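Local structure of putative iron binding protein (Bordetella pertussis Tohama I, 1Y9U) at residues Gln77-Gln82 against Lys256-Leu261; Tyr199-Met204 against Asp218-Val223. The protein binds ferric iron and probably serves as the periplasmic solute-binding component of an iron uptake system. All blocks are in the same frame, centred on the assembly; numbering follows the deposited sequence. Where two conformers were deposited one is given.

Contact 1 (77-82 with 256-261) and contact 2 (199-204 with 218-223) lie on opposite sides of the chain's centre, their own centres about 33 Å apart; their nearest atoms are about 16 Å apart, so the two do not touch. Both are mostly buried, yet their chemistry differs. Contact 1 joins a loop to a helix by one charged hydrogen bond and one methyl touch, and lies away from the iron-binding tyrosines. Contact 2 packs a helix on a strand through apolar side chains alone, and its helix carries Tyr199 and Tyr200 of the iron site. Strand 100-112 borders both places, and in sequence contact 2 is nested inside the loop that contact 1 closes.

Contact 1: Gln77-Gln82 against Lys256-Leu261; sequences QKIQSQ and KLLEYL
Ser81 and Glu259 meet through a short hydrogen bond, Ser81 OG donating to Glu259 OE2 at 2.6 Å. The carboxylate accepts with its anti lone pair, the one turned away from OE1. A charged residue suits the partly exposed helix position of Glu259, and its chain, extended beyond CG (chi2 174°), gives it the reach to the serine. Ser81 sits at the N-cap of helix 82-87, where a small hydroxyl can serve two partners. A chi1 of 169° swings OG away from its own backbone N, and OG also bonds to the backbone N of Leu84. The negative carboxylate next to this helix start probably gains from the helix dipole, and the two bonds on OG are consistent with a fixed serine rotamer.

Beside this bond, Ile79 and Leu258 supply the apolar half. Ile79 CD1 touches Leu258 CD2 at 3.9 Å, two branched side chains crossing at a slant, as suits buried positions without polar partners. Leu84 of helix 82-87 packs against both of them and against Glu259. Strand 237-245, through Val244, and strand 100-112, through Tyr100, also border the pair, while helix 20-30 packs against Leu257 and Leu261 of helix 251-261.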
ATOM      1  N   GLN A  77     -18.000  11.822   3.830  1.00 18.80           N
ATOM      2  CA  GLN A  77     -19.168  11.481   4.633  1.00 19.27           C
ATOM      3  C   GLN A  77     -19.269   9.977   4.877  1.00 19.24           C
ATOM      4  O   GLN A  77     -18.730   9.158   4.109  1.00 20.25           O
ATOM      5  CB  GLN A  77     -20.465  11.983   3.971  1.00 19.22           C
ATOM      6  CG  GLN A  77     -20.793  11.299   2.660  1.00 20.17           C
ATOM      7  CD  GLN A  77     -22.025  11.895   2.004  1.00 19.82           C
ATOM      8  OE1 GLN A  77     -21.929  12.534   0.968  1.00 20.53           O
ATOM      9  NE2 GLN A  77     -23.179  11.667   2.604  1.00 21.50           N
ATOM     10  N   LYS A  78     -19.968   9.636   5.950  1.00 19.93           N
ATOM     11  CA  LYS A  78     -20.225   8.271   6.379  1.00 21.18           C
ATOM     12  C   LYS A  78     -21.252   7.642   5.453  1.00 21.26           C
ATOM     13  O   LYS A  78     -22.178   8.311   5.019  1.00 20.99           O
ATOM     14  CB  LYS A  78     -20.750   8.285   7.821  1.00 21.90           C
ATOM     15  CG  LYS A  78     -19.694   8.695   8.835  1.00 24.17           C
ATOM     16  CD  LYS A  78     -20.249   8.816  10.226  1.00 27.53           C
ATOM     17  CE  LYS A  78     -19.271   9.542  11.118  1.00 29.72           C
ATOM     18  NZ  LYS A  78     -19.445   9.152  12.544  1.00 31.72           N
ATOM     19  N   ILE A  79     -21.067   6.365   5.134  1.00 20.81           N
ATOM     20  CA  ILE A  79     -22.067   5.613   4.381  1.00 21.48           C
ATOM     21  C   ILE A  79     -22.311   4.278   5.048  1.00 21.34           C
ATOM     22  O   ILE A  79     -21.498   3.789   5.839  1.00 21.36           O
ATOM     23  CB  ILE A  79     -21.683   5.425   2.885  1.00 22.16           C
ATOM     24  CG1 ILE A  79     -20.450   4.535   2.747  1.00 22.71           C
ATOM     25  CG2 ILE A  79     -21.496   6.785   2.190  1.00 22.73           C
ATOM     26  CD1 ILE A  79     -20.257   4.013   1.357  1.00 23.25           C
ATOM     27  N   GLN A  80     -23.470   3.718   4.727  1.00 21.88           N
ATOM     28  CA  GLN A  80     -23.882   2.419   5.206  1.00 22.46           C
ATOM     29  C   GLN A  80     -24.019   1.555   3.971  1.00 20.74           C
ATOM     30  O   GLN A  80     -24.716   1.904   3.009  1.00 21.90           O
ATOM     31  CB  GLN A  80     -25.201   2.519   5.968  1.00 23.69           C
ATOM     32  CG  GLN A  80     -25.076   3.268   7.285  1.00 27.71           C
ATOM     33  CD  GLN A  80     -24.971   4.781   7.116  1.00 31.81           C
ATOM     34  OE1 GLN A  80     -25.777   5.387   6.408  1.00 34.43           O
ATOM     35  NE2 GLN A  80     -23.972   5.391   7.758  1.00 33.80           N
ATOM     36  N   SER A  81     -23.296   0.441   3.977  1.00 17.49           N
ATOM     37  CA  SER A  81     -23.302  -0.464   2.841  1.00 15.28           C
ATOM     38  C   SER A  81     -22.935  -1.843   3.318  1.00 14.22           C
ATOM     39  O   SER A  81     -21.804  -2.101   3.703  1.00 13.04           O
ATOM     40  CB  SER A  81     -22.324  -0.007   1.752  1.00 14.94           C
ATOM     41  OG  SER A  81     -22.165  -1.026   0.773  1.00 14.33           O
ATOM     42  N   GLN A  82     -23.903  -2.759   3.273  1.00 13.37           N
ATOM     43  CA  GLN A  82     -23.636  -4.156   3.529  1.00 12.89           C
ATOM     44  C   GLN A  82     -22.661  -4.722   2.478  1.00 12.40           C
ATOM     45  O   GLN A  82     -21.881  -5.612   2.784  1.00 11.59           O
ATOM     46  CB  GLN A  82     -24.944  -4.961   3.573  1.00 13.15           C
ATOM     47  CG  GLN A  82     -24.714  -6.450   3.732  1.00 13.94           C
ATOM     48  CD  GLN A  82     -24.533  -7.185   2.401  1.00 12.92           C
ATOM     49  OE1 GLN A  82     -24.924  -6.671   1.336  1.00 14.30           O
ATOM     50  NE2 GLN A  82     -23.967  -8.391   2.464  1.00 12.68           N
ATOM     51  N   LYS A 256     -22.775   3.518  -5.534  1.00 13.50           N
ATOM     52  CA  LYS A 256     -22.766   2.475  -6.555  1.00 14.08           C
ATOM     53  C   LYS A 256     -21.360   2.249  -7.093  1.00 12.91           C
ATOM     54  O   LYS A 256     -20.926   1.121  -7.272  1.00 12.88           O
ATOM     55  CB  LYS A 256     -23.717   2.819  -7.705  1.00 15.55           C
ATOM     56  CG  LYS A 256     -25.189   2.714  -7.359  1.00 18.76           C
ATOM     57  CD  LYS A 256     -26.061   2.970  -8.571  1.00 22.53           C
ATOM     58  CE  LYS A 256     -27.501   2.510  -8.314  1.00 25.07           C
ATOM     59  NZ  LYS A 256     -28.506   3.219  -9.145  1.00 28.29           N
ATOM     60  N   LEU A 257     -20.642   3.330  -7.356  1.00 12.64           N
ATOM     61  CA  LEU A 257     -19.271   3.217  -7.852  1.00 11.90           C
ATOM     62  C   LEU A 257     -18.352   2.582  -6.815  1.00 11.90           C
ATOM     63  O   LEU A 257     -17.581   1.693  -7.140  1.00 11.82           O
ATOM     64  CB  LEU A 257     -18.728   4.572  -8.291  1.00 11.88           C
ATOM     65  CG  LEU A 257     -17.275   4.598  -8.773  1.00 12.83           C
ATOM     66  CD1 LEU A 257     -17.106   3.683  -9.972  1.00 13.82           C
ATOM     67  CD2 LEU A 257     -16.902   6.028  -9.117  1.00 14.74           C
ATOM     68  N   LEU A 258     -18.461   2.996  -5.562  1.00 12.14           N
ATOM     69  CA  LEU A 258     -17.580   2.448  -4.546  1.00 12.75           C
ATOM     70  C   LEU A 258     -17.880   0.960  -4.328  1.00 12.36           C
ATOM     71  O   LEU A 258     -16.976   0.146  -4.180  1.00 12.57           O
ATOM     72  CB  LEU A 258     -17.699   3.277  -3.277  1.00 13.84           C
ATOM     73  CG  LEU A 258     -16.805   2.977  -2.088  1.00 16.16           C
ATOM     74  CD1 LEU A 258     -15.373   3.092  -2.500  1.00 16.68           C
ATOM     75  CD2 LEU A 258     -17.128   3.944  -0.963  1.00 17.57           C
ATOM     76  N   GLU A 259     -19.157   0.589  -4.348  1.00 11.56           N
ATOM     77  CA  GLU A 259     -19.530  -0.816  -4.244  1.00 11.23           C
ATOM     78  C   GLU A 259     -19.019  -1.605  -5.453  1.00 11.35           C
ATOM     79  O   GLU A 259     -18.585  -2.746  -5.323  1.00 11.84           O
ATOM     80  CB  GLU A 259     -21.062  -0.963  -4.081  1.00 11.31           C
ATOM     81  CG  GLU A 259     -21.539  -0.464  -2.731  1.00 12.07           C
ATOM     82  CD  GLU A 259     -23.042  -0.446  -2.543  1.00 13.22           C
ATOM     83  OE1 GLU A 259     -23.757  -0.445  -3.573  1.00 16.11           O
ATOM     84  OE2 GLU A 259     -23.486  -0.440  -1.378  1.00 13.58           O
ATOM     85  N   TYR A 260     -19.060  -1.010  -6.639  1.00 11.08           N
ATOM     86  CA  TYR A 260     -18.511  -1.649  -7.833  1.00 10.98           C
ATOM     87  C   TYR A 260     -17.004  -1.914  -7.668  1.00 10.94           C
ATOM     88  O   TYR A 260     -16.496  -2.955  -8.064  1.00 10.98           O
ATOM     89  CB  TYR A 260     -18.757  -0.777  -9.077  1.00 11.82           C
ATOM     90  CG  TYR A 260     -17.950  -1.200 -10.268  1.00 12.63           C
ATOM     91  CD1 TYR A 260     -18.273  -2.331 -10.982  1.00 12.69           C
ATOM     92  CD2 TYR A 260     -16.818  -0.494 -10.644  1.00 12.62           C
ATOM     93  CE1 TYR A 260     -17.532  -2.729 -12.064  1.00 14.00           C
ATOM     94  CE2 TYR A 260     -16.069  -0.875 -11.721  1.00 13.37           C
ATOM     95  CZ  TYR A 260     -16.416  -2.001 -12.436  1.00 13.74           C
ATOM     96  OH  TYR A 260     -15.670  -2.397 -13.528  1.00 16.19           O
ATOM     97  N   LEU A 261     -16.312  -0.965  -7.062  1.00 10.85           N
ATOM     98  CA  LEU A 261     -14.856  -1.060  -6.920  1.00 10.98           C
ATOM     99  C   LEU A 261     -14.401  -2.218  -6.034  1.00 10.81           C
ATOM    100  O   LEU A 261     -13.256  -2.664  -6.161  1.00 10.96           O
ATOM    101  CB  LEU A 261     -14.250   0.262  -6.423  1.00 11.44           C
ATOM    102  CG  LEU A 261     -14.269   1.414  -7.441  1.00 12.69           C
ATOM    103  CD1 LEU A 261     -13.905   2.723  -6.784  1.00 12.80           C
ATOM    104  CD2 LEU A 261     -13.371   1.154  -8.622  1.00 14.29           C
TER

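Contact 2: Tyr199-Met204 against Asp218-Val223; sequences YYVGHM and DAIKVV
Val201 packs against Val222 and Ile220 in a wholly apolar contact. Val222 CG2 sits against both methyls of Val201, 3.8 Å from CG2 and 3.9 Å from CG1. Toward Ile220 the approach is tip to tip, with Val201 CG2 3.9 Å from Ile220 CD1. In Ile220, with chi1 at 64°, CG1 is flanked by both backbone neighbours of CA, and the extended end of the chain (chi2 160°) brings CD1 to the helix. Met204, one turn further along, adds a looser touch through its terminal methyl, CE lying 4.4 Å from Ile220 CD1. Beta-branched residues suit the strand, where Ile220 and Val222 alternate with Lys221, whose side chain leaves from the other face.

Helix and strand run roughly antiparallel (151° between these short segments), with axes 9.9 Å apart. The same helix bears Tyr199 and Tyr200, which bind ferric iron in this protein, although none is bound to this chain here; Tyr200 OH is hydrogen-bonded to Tyr143 OH, a further ligand. Strand 220-223 is antiparallel to strand 100-112, whose Tyr110 packs on Val201 and Ile220; Phe292 touches both valines, and helix 179-187 lies against Met204.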
ATOM      1  N   TYR A 199       4.402  -5.564  -4.774  0.50 12.83           N
ATOM      2  CA  TYR A 199       3.984  -5.100  -6.233  0.50 12.98           C
ATOM      3  C   TYR A 199       5.183  -4.738  -7.161  0.50 13.48           C
ATOM      4  O   TYR A 199       5.141  -4.947  -8.397  0.50 15.02           O
ATOM      5  CB  TYR A 199       2.877  -3.939  -6.316  0.50 12.35           C
ATOM      6  CG  TYR A 199       3.297  -2.542  -5.758  0.50 13.39           C
ATOM      7  CD1 TYR A 199       4.060  -1.709  -6.535  0.50 15.06           C
ATOM      8  CD2 TYR A 199       2.919  -2.084  -4.516  0.50 14.86           C
ATOM      9  CE1 TYR A 199       4.456  -0.474  -6.101  0.50 16.16           C
ATOM     10  CE2 TYR A 199       3.374  -0.806  -4.062  0.50 13.68           C
ATOM     11  CZ  TYR A 199       4.094  -0.048  -4.887  0.50 14.42           C
ATOM     12  OH  TYR A 199       4.479   1.163  -4.357  0.50 18.29           O
ATOM     13  N   TYR A 200       6.254  -4.195  -6.614  1.00  9.98           N
ATOM     14  CA  TYR A 200       7.353  -3.912  -7.520  1.00  9.35           C
ATOM     15  C   TYR A 200       7.951  -5.199  -8.106  1.00  9.00           C
ATOM     16  O   TYR A 200       8.463  -5.195  -9.230  1.00  9.21           O
ATOM     17  CB  TYR A 200       8.472  -3.143  -6.867  1.00  8.80           C
ATOM     18  CG  TYR A 200       8.090  -1.746  -6.451  1.00  8.71           C
ATOM     19  CD1 TYR A 200       8.049  -1.374  -5.104  1.00  9.30           C
ATOM     20  CD2 TYR A 200       7.772  -0.781  -7.391  1.00  9.81           C
ATOM     21  CE1 TYR A 200       7.712  -0.102  -4.726  1.00 10.05           C
ATOM     22  CE2 TYR A 200       7.448   0.496  -7.015  1.00 10.79           C
ATOM     23  CZ  TYR A 200       7.429   0.829  -5.679  1.00 10.69           C
ATOM     24  OH  TYR A 200       7.088   2.110  -5.317  1.00 14.01           O
ATOM     25  N   VAL A 201       7.871  -6.300  -7.362  1.00  8.74           N
ATOM     26  CA  VAL A 201       8.328  -7.597  -7.840  1.00  9.14           C
ATOM     27  C   VAL A 201       7.332  -8.105  -8.894  1.00  8.70           C
ATOM     28  O   VAL A 201       7.741  -8.732  -9.868  1.00  9.75           O
ATOM     29  CB  VAL A 201       8.510  -8.602  -6.688  1.00  9.27           C
ATOM     30  CG1 VAL A 201       9.075  -9.927  -7.225  1.00 10.44           C
ATOM     31  CG2 VAL A 201       9.392  -8.017  -5.604  1.00 10.56           C
ATOM     32  N   GLY A 202       6.036  -7.825  -8.729  1.00  9.13           N
ATOM     33  CA  GLY A 202       5.061  -8.054  -9.782  1.00  9.61           C
ATOM     34  C   GLY A 202       5.472  -7.350 -11.066  1.00  9.26           C
ATOM     35  O   GLY A 202       5.451  -7.953 -12.143  1.00 10.21           O
ATOM     36  N   HIS A 203       5.883  -6.084 -10.993  1.00  9.24           N
ATOM     37  CA  HIS A 203       6.351  -5.356 -12.166  1.00  9.65           C
ATOM     38  C   HIS A 203       7.601  -5.977 -12.749  1.00  9.36           C
ATOM     39  O   HIS A 203       7.665  -6.229 -13.943  1.00 11.32           O
ATOM     40  CB  HIS A 203       6.616  -3.897 -11.809  1.00  9.95           C
ATOM     41  CG  HIS A 203       5.369  -3.083 -11.635  1.00 10.57           C
ATOM     42  ND1 HIS A 203       4.598  -2.669 -12.701  1.00 12.46           N
ATOM     43  CD2 HIS A 203       4.750  -2.624 -10.527  1.00 12.22           C
ATOM     44  CE1 HIS A 203       3.558  -1.994 -12.252  1.00 12.75           C
ATOM     45  NE2 HIS A 203       3.624  -1.954 -10.938  1.00 12.11           N
ATOM     46  N   MET A 204       8.604  -6.226 -11.927  1.00  9.20           N
ATOM     47  CA  MET A 204       9.879  -6.676 -12.449  1.00  8.86           C
ATOM     48  C   MET A 204       9.838  -8.074 -13.068  1.00  8.65           C
ATOM     49  O   MET A 204      10.389  -8.289 -14.149  1.00  9.67           O
ATOM     50  CB  MET A 204      10.942  -6.611 -11.371  1.00  9.40           C
ATOM     51  CG  MET A 204      11.315  -5.175 -10.949  1.00  9.52           C
ATOM     52  SD  MET A 204      12.655  -5.088  -9.725  1.00 10.94           S
ATOM     53  CE  MET A 204      11.799  -5.624  -8.263  1.00 10.78           C
ATOM     54  N   ASP A 218      14.478 -11.535 -11.825  1.00  8.15           N
ATOM     55  CA  ASP A 218      14.933 -12.917 -11.845  1.00  8.58           C
ATOM     56  C   ASP A 218      15.943 -13.190 -10.723  1.00  8.33           C
ATOM     57  O   ASP A 218      16.118 -14.350 -10.326  1.00  9.40           O
ATOM     58  CB  ASP A 218      15.585 -13.276 -13.177  1.00  9.01           C
ATOM     59  CG  ASP A 218      14.612 -13.613 -14.260  1.00  9.03           C
ATOM     60  OD1 ASP A 218      13.371 -13.557 -14.083  1.00  9.41           O
ATOM     61  OD2 ASP A 218      15.045 -13.967 -15.387  1.00 10.45           O
ATOM     62  N   ALA A 219      16.605 -12.149 -10.215  1.00  8.49           N
ATOM     63  CA  ALA A 219      17.654 -12.317  -9.222  1.00  9.33           C
ATOM     64  C   ALA A 219      17.132 -12.599  -7.815  1.00  9.24           C
ATOM     65  O   ALA A 219      17.921 -13.002  -6.954  1.00  9.80           O
ATOM     66  CB  ALA A 219      18.501 -11.078  -9.178  1.00 10.36           C
ATOM     67  N   ILE A 220      15.836 -12.373  -7.575  1.00  8.25           N
ATOM     68  CA  ILE A 220      15.267 -12.370  -6.244  1.00  9.15           C
ATOM     69  C   ILE A 220      14.051 -13.271  -6.134  1.00  9.08           C
ATOM     70  O   ILE A 220      13.413 -13.659  -7.110  1.00  9.85           O
ATOM     71  CB  ILE A 220      14.886 -10.921  -5.772  1.00  8.85           C
ATOM     72  CG1 ILE A 220      13.780 -10.287  -6.629  1.00  9.77           C
ATOM     73  CG2 ILE A 220      16.123 -10.037  -5.764  1.00 10.02           C
ATOM     74  CD1 ILE A 220      13.073  -9.136  -5.929  1.00 10.78           C
ATOM     75  N   LYS A 221      13.729 -13.572  -4.892  1.00  9.26           N
ATOM     76  CA  LYS A 221      12.464 -14.138  -4.499  1.00  9.57           C
ATOM     77  C   LYS A 221      11.886 -13.289  -3.368  1.00  9.30           C
ATOM     78  O   LYS A 221      12.589 -12.487  -2.743  1.00  9.61           O
ATOM     79  CB  LYS A 221      12.607 -15.588  -4.040  1.00  9.56           C
ATOM     80  CG  LYS A 221      13.483 -15.795  -2.806  1.00 10.61           C
ATOM     81  CD  LYS A 221      13.700 -17.274  -2.485  1.00 13.24           C
ATOM     82  CE  LYS A 221      14.710 -17.412  -1.397  1.00 15.07           C
ATOM     83  NZ  LYS A 221      14.994 -18.846  -1.105  1.00 19.54           N
ATOM     84  N   VAL A 222      10.601 -13.466  -3.121  1.00  9.49           N
ATOM     85  CA  VAL A 222       9.907 -12.779  -2.045  1.00  9.13           C
ATOM     86  C   VAL A 222       9.705 -13.718  -0.858  1.00  9.81           C
ATOM     87  O   VAL A 222       9.248 -14.859  -1.005  1.00 11.27           O
ATOM     88  CB  VAL A 222       8.542 -12.248  -2.531  1.00  9.76           C
ATOM     89  CG1 VAL A 222       7.643 -11.843  -1.378  1.00  9.20           C
ATOM     90  CG2 VAL A 222       8.741 -11.083  -3.474  1.00 10.48           C
ATOM     91  N   VAL A 223      10.035 -13.212   0.319  1.00  9.57           N
ATOM     92  CA  VAL A 223       9.604 -13.809   1.579  1.00 10.21           C
ATOM     93  C   VAL A 223       8.800 -12.723   2.287  1.00  9.82           C
ATOM     94  O   VAL A 223       9.291 -11.609   2.458  1.00  9.79           O
ATOM     95  CB  VAL A 223      10.800 -14.279   2.438  1.00 10.74           C
ATOM     96  CG1 VAL A 223      10.343 -14.736   3.803  1.00 11.98           C
ATOM     97  CG2 VAL A 223      11.524 -15.399   1.734  1.00 11.31           C
TER